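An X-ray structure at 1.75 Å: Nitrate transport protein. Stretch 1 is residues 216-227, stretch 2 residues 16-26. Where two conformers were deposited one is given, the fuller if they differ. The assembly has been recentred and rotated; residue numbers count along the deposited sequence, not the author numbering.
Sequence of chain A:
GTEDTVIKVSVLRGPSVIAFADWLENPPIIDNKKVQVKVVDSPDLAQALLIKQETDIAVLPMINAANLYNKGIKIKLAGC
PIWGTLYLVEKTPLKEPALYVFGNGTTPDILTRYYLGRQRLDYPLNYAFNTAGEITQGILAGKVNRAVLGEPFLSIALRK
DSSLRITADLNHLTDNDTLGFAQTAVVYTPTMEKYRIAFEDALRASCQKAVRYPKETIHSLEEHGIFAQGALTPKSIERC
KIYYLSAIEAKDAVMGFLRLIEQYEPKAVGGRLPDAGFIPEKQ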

# COMPACT_ATOMS: atom_id res chain seq x y z
N GLU A 216 -17.05 20.06 2.20
CA GLU A 216 -18.23 20.17 1.35
C GLU A 216 -18.91 18.81 1.21
O GLU A 216 -20.12 18.72 1.15
CB GLU A 216 -17.82 20.71 -0.03
CG GLU A 216 -17.31 22.15 0.03
CD GLU A 216 -15.77 22.37 0.31
OE1 GLU A 216 -15.01 21.46 0.75
OE2 GLU A 216 -15.31 23.52 0.11
N THR A 217 -18.10 17.77 1.15
CA THR A 217 -18.59 16.38 1.05
C THR A 217 -19.38 16.04 2.31
O THR A 217 -20.50 15.56 2.24
CB THR A 217 -17.42 15.43 0.81
OG1 THR A 217 -16.76 15.78 -0.42
CG2 THR A 217 -17.88 13.93 0.77
N ILE A 218 -18.79 16.33 3.48
CA ILE A 218 -19.43 16.07 4.73
C ILE A 218 -20.75 16.84 4.84
O ILE A 218 -21.77 16.29 5.24
CB ILE A 218 -18.49 16.42 5.92
CG1 ILE A 218 -17.31 15.42 5.96
CG2 ILE A 218 -19.27 16.40 7.26
CD1 ILE A 218 -16.11 15.83 6.79
N HIS A 219 -20.70 18.12 4.50
CA HIS A 219 -21.85 18.98 4.51
C HIS A 219 -22.98 18.36 3.70
O HIS A 219 -24.12 18.32 4.14
CB HIS A 219 -21.47 20.36 3.94
CG HIS A 219 -22.52 21.40 4.11
ND1 HIS A 219 -22.71 22.06 5.31
CD2 HIS A 219 -23.43 21.92 3.25
CE1 HIS A 219 -23.70 22.92 5.19
NE2 HIS A 219 -24.16 22.85 3.95
N SER A 220 -22.66 17.90 2.50
CA SER A 220 -23.68 17.29 1.64
C SER A 220 -24.24 16.00 2.22
O SER A 220 -25.44 15.77 2.20
CB SER A 220 -23.17 17.07 0.22
OG SER A 220 -24.23 16.58 -0.56
N LEU A 221 -23.38 15.15 2.76
CA LEU A 221 -23.85 13.94 3.40
C LEU A 221 -24.78 14.22 4.57
O LEU A 221 -25.77 13.54 4.76
CB LEU A 221 -22.68 13.07 3.84
CG LEU A 221 -21.89 12.42 2.68
CD1 LEU A 221 -20.50 12.15 3.24
CD2 LEU A 221 -22.57 11.12 2.10
N GLU A 222 -24.45 15.26 5.33
CA GLU A 222 -25.28 15.65 6.48
C GLU A 222 -26.64 16.17 5.99
O GLU A 222 -27.66 15.73 6.51
CB GLU A 222 -24.57 16.70 7.29
CG GLU A 222 -23.45 16.12 8.13
CD GLU A 222 -22.54 17.17 8.75
OE1 GLU A 222 -22.66 18.38 8.43
OE2 GLU A 222 -21.68 16.79 9.58
N GLU A 223 -26.64 17.03 4.98
CA GLU A 223 -27.91 17.53 4.44
C GLU A 223 -28.82 16.42 3.94
O GLU A 223 -30.05 16.54 4.05
CB GLU A 223 -27.68 18.58 3.34
CG GLU A 223 -27.13 19.88 3.95
CD GLU A 223 -27.01 21.01 2.96
OE1 GLU A 223 -27.01 20.77 1.73
OE2 GLU A 223 -26.94 22.18 3.41
N HIS A 224 -28.23 15.39 3.36
CA HIS A 224 -28.98 14.23 2.83
C HIS A 224 -29.30 13.19 3.88
O HIS A 224 -29.84 12.14 3.54
CB HIS A 224 -28.25 13.56 1.64
CG HIS A 224 -28.30 14.38 0.38
ND1 HIS A 224 -27.44 15.43 0.15
CD2 HIS A 224 -29.11 14.31 -0.70
CE1 HIS A 224 -27.74 15.99 -1.02
NE2 HIS A 224 -28.75 15.33 -1.55
N GLY A 225 -28.99 13.48 5.14
CA GLY A 225 -29.28 12.60 6.27
C GLY A 225 -28.50 11.28 6.34
O GLY A 225 -28.95 10.33 6.99
N ILE A 226 -27.34 11.20 5.70
CA ILE A 226 -26.63 9.96 5.61
C ILE A 226 -25.87 9.75 6.90
O ILE A 226 -25.80 8.65 7.41
CB ILE A 226 -25.64 9.95 4.41
CG1 ILE A 226 -26.34 10.31 3.07
CG2 ILE A 226 -24.91 8.60 4.32
CD1 ILE A 226 -27.49 9.44 2.79
N PHE A 227 -25.27 10.82 7.42
CA PHE A 227 -24.60 10.77 8.71
C PHE A 227 -25.09 11.92 9.56
O PHE A 227 -25.52 12.97 9.06
CB PHE A 227 -23.08 10.89 8.55
CG PHE A 227 -22.45 9.76 7.77
CD1 PHE A 227 -22.35 8.51 8.32
CD2 PHE A 227 -22.01 9.97 6.47
CE1 PHE A 227 -21.79 7.45 7.57
CE2 PHE A 227 -21.42 8.94 5.72
CZ PHE A 227 -21.32 7.68 6.28
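Stretch 2 16-26: SVIAFADWLEN

Stretch 2 packs against stretch 1 as a helix-on-helix contact with an apolar centre, extended by the loop that follows the first helix and closed at one end by a small polar cluster around S220, H224 and E25. The two segments are far apart in sequence, no two touching residues being closer than 195 positions, and together they bury 516 Å², both sides summed.

In stretch 1 the helix runs through 216-223, and G225 leaves it with positive phi (67°) in a Schellman motif: I226 N bonds back to L221 O at 3.0 Å and G225 N to E222 O at 3.0 Å. Stretch 2 begins with a weakly bonded helical segment at about 16-19, where A19 N to S16 O (3.0 Å) is a weak bond, and continues as helix 21-25. N26 is the first residue to leave helical phi/psi after it. The axes of helices 216-223 and 21-25 approach to 9.3 Å, and their N-to-C directions differ by 57°, so the second helix lies obliquely across the first. The backbones come nearest at two pairs: L221 CA to A21 CA is 6.3 Å and S220 CA to E25 CA is 6.4 Å.

A21 is the small residue at this crossing. Its CB points toward stretch 1 and meets two side chains, T217 CG2 at 3.6 Å from A21 CB and L221 CD2 also at 3.6 Å from A21 CB. The L221 CA-to-CB bond points sideways, but with chi1 at m and chi2 at t the end of the side chain comes nearer, placing L221 CD1 4.0 Å from I18 CG1 and L221 CD2 4.2 Å from V17 CG2.

Beyond the turn, the loop of stretch 1 extends the apolar surface. I226 points toward stretch 2 and touches residues from both of its segments: I226 CG2 lies 3.6 Å from V17 CG1, and I226 CG1 lies 3.9 Å from L24 CD1. F227 adds its ring, with F227 CE2 3.5 Å from V17 CG1 and 4.0 Å from I18 CG1.

The polar cluster is centred on E25. Its CA-to-CB bond is sideways, yet chi1 at t and chi2 at p bring the carboxylate near stretch 1, where S220 OG donates a very short hydrogen bond to E25 OE1 (2.4 Å). Water 1 donates to both S220 OG and A21 O, at 2.9 Å each, and so links the same serine to the backbone of stretch 2. H224 is held by its own helix, H224 ND1 donating to S220 O at 2.9 Å. One face of its ring is covered by L24 CB, 4.3 Å from the centroid and 13° off the ring normal, a CH-pi contact; E25 OE1 lies at the ring edge, 3.3 Å from H224 CE1. Water 2 bridges H224 NE2 (2.8 Å) and E25 O (3.1 Å), donating to the latter.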

# COMPACT_ATOMS: atom_id res chain seq x y z
N SER A 16 -18.29 3.66 2.33
CA SER A 16 -18.30 3.70 0.89
C SER A 16 -19.25 4.78 0.36
O SER A 16 -19.00 5.28 -0.71
CB SER A 16 -18.74 2.36 0.32
OG SER A 16 -20.09 2.19 0.65
N VAL A 17 -20.28 5.18 1.13
CA VAL A 17 -21.22 6.23 0.66
C VAL A 17 -20.45 7.54 0.50
O VAL A 17 -20.78 8.37 -0.37
CB VAL A 17 -22.43 6.41 1.55
CG1 VAL A 17 -22.05 6.98 2.94
CG2 VAL A 17 -23.50 7.27 0.85
N ILE A 18 -19.35 7.70 1.26
CA ILE A 18 -18.56 8.90 1.11
C ILE A 18 -17.98 9.05 -0.31
O ILE A 18 -17.97 10.15 -0.88
CB ILE A 18 -17.41 8.99 2.18
CG1 ILE A 18 -18.01 8.98 3.58
CG2 ILE A 18 -16.54 10.26 1.92
CD1 ILE A 18 -16.96 8.79 4.75
N ALA A 19 -17.54 7.95 -0.90
CA ALA A 19 -17.04 7.98 -2.26
C ALA A 19 -18.08 8.39 -3.28
O ALA A 19 -17.76 8.94 -4.31
CB ALA A 19 -16.48 6.57 -2.62
N PHE A 20 -19.33 8.05 -2.97
CA PHE A 20 -20.47 8.30 -3.83
C PHE A 20 -21.23 9.57 -3.46
O PHE A 20 -22.24 9.89 -4.07
CB PHE A 20 -21.40 7.07 -3.75
CG PHE A 20 -20.86 5.86 -4.44
CD1 PHE A 20 -20.04 4.98 -3.79
CD2 PHE A 20 -21.20 5.59 -5.77
CE1 PHE A 20 -19.55 3.89 -4.43
CE2 PHE A 20 -20.70 4.49 -6.43
CZ PHE A 20 -19.87 3.64 -5.77
N ALA A 21 -20.73 10.33 -2.47
CA ALA A 21 -21.47 11.47 -1.93
C ALA A 21 -21.90 12.45 -2.99
O ALA A 21 -23.02 12.95 -2.96
CB ALA A 21 -20.66 12.19 -0.81
N ASP A 22 -21.00 12.75 -3.92
CA ASP A 22 -21.31 13.76 -4.90
C ASP A 22 -22.41 13.27 -5.87
O ASP A 22 -23.02 14.07 -6.53
CB ASP A 22 -20.12 14.24 -5.69
CG ASP A 22 -20.44 15.51 -6.48
OD1 ASP A 22 -20.87 16.50 -5.86
OD2 ASP A 22 -20.26 15.54 -7.71
N TRP A 23 -22.64 11.97 -5.94
CA TRP A 23 -23.76 11.46 -6.77
C TRP A 23 -25.12 11.66 -6.12
O TRP A 23 -26.15 11.67 -6.79
CB TRP A 23 -23.57 9.99 -7.06
CG TRP A 23 -22.42 9.64 -8.03
CD1 TRP A 23 -21.44 10.47 -8.50
CD2 TRP A 23 -22.18 8.37 -8.62
NE1 TRP A 23 -20.59 9.76 -9.34
CE2 TRP A 23 -21.02 8.48 -9.43
CE3 TRP A 23 -22.79 7.12 -8.51
CZ2 TRP A 23 -20.50 7.40 -10.11
CZ3 TRP A 23 -22.28 6.07 -9.20
CH2 TRP A 23 -21.14 6.22 -10.01
N LEU A 24 -25.14 11.82 -4.80
CA LEU A 24 -26.36 12.22 -4.11
C LEU A 24 -26.59 13.67 -4.30
O LEU A 24 -27.71 14.12 -4.58
CB LEU A 24 -26.28 11.90 -2.60
CG LEU A 24 -26.36 10.43 -2.28
CD1 LEU A 24 -25.99 10.18 -0.80
CD2 LEU A 24 -27.78 9.94 -2.56
N GLU A 25 -25.52 14.44 -4.15
CA GLU A 25 -25.59 15.88 -4.31
C GLU A 25 -25.98 16.27 -5.74
O GLU A 25 -26.85 17.09 -5.92
CB GLU A 25 -24.24 16.53 -3.93
CG GLU A 25 -24.22 18.08 -3.99
CD GLU A 25 -25.04 18.77 -2.89
OE1 GLU A 25 -25.43 18.12 -1.88
OE2 GLU A 25 -25.31 19.99 -3.03
N ASN A 26 -25.33 15.64 -6.73
CA ASN A 26 -25.40 16.01 -8.15
C ASN A 26 -25.41 14.75 -9.00
O ASN A 26 -24.38 14.36 -9.56
CB ASN A 26 -24.16 16.81 -8.55
CG ASN A 26 -24.11 18.18 -7.90
OD1 ASN A 26 -24.95 19.04 -8.17
ND2 ASN A 26 -23.12 18.39 -7.01
O HOH W 1 -24.16 13.67 -0.38
O HOH W 2 -28.98 17.11 -3.69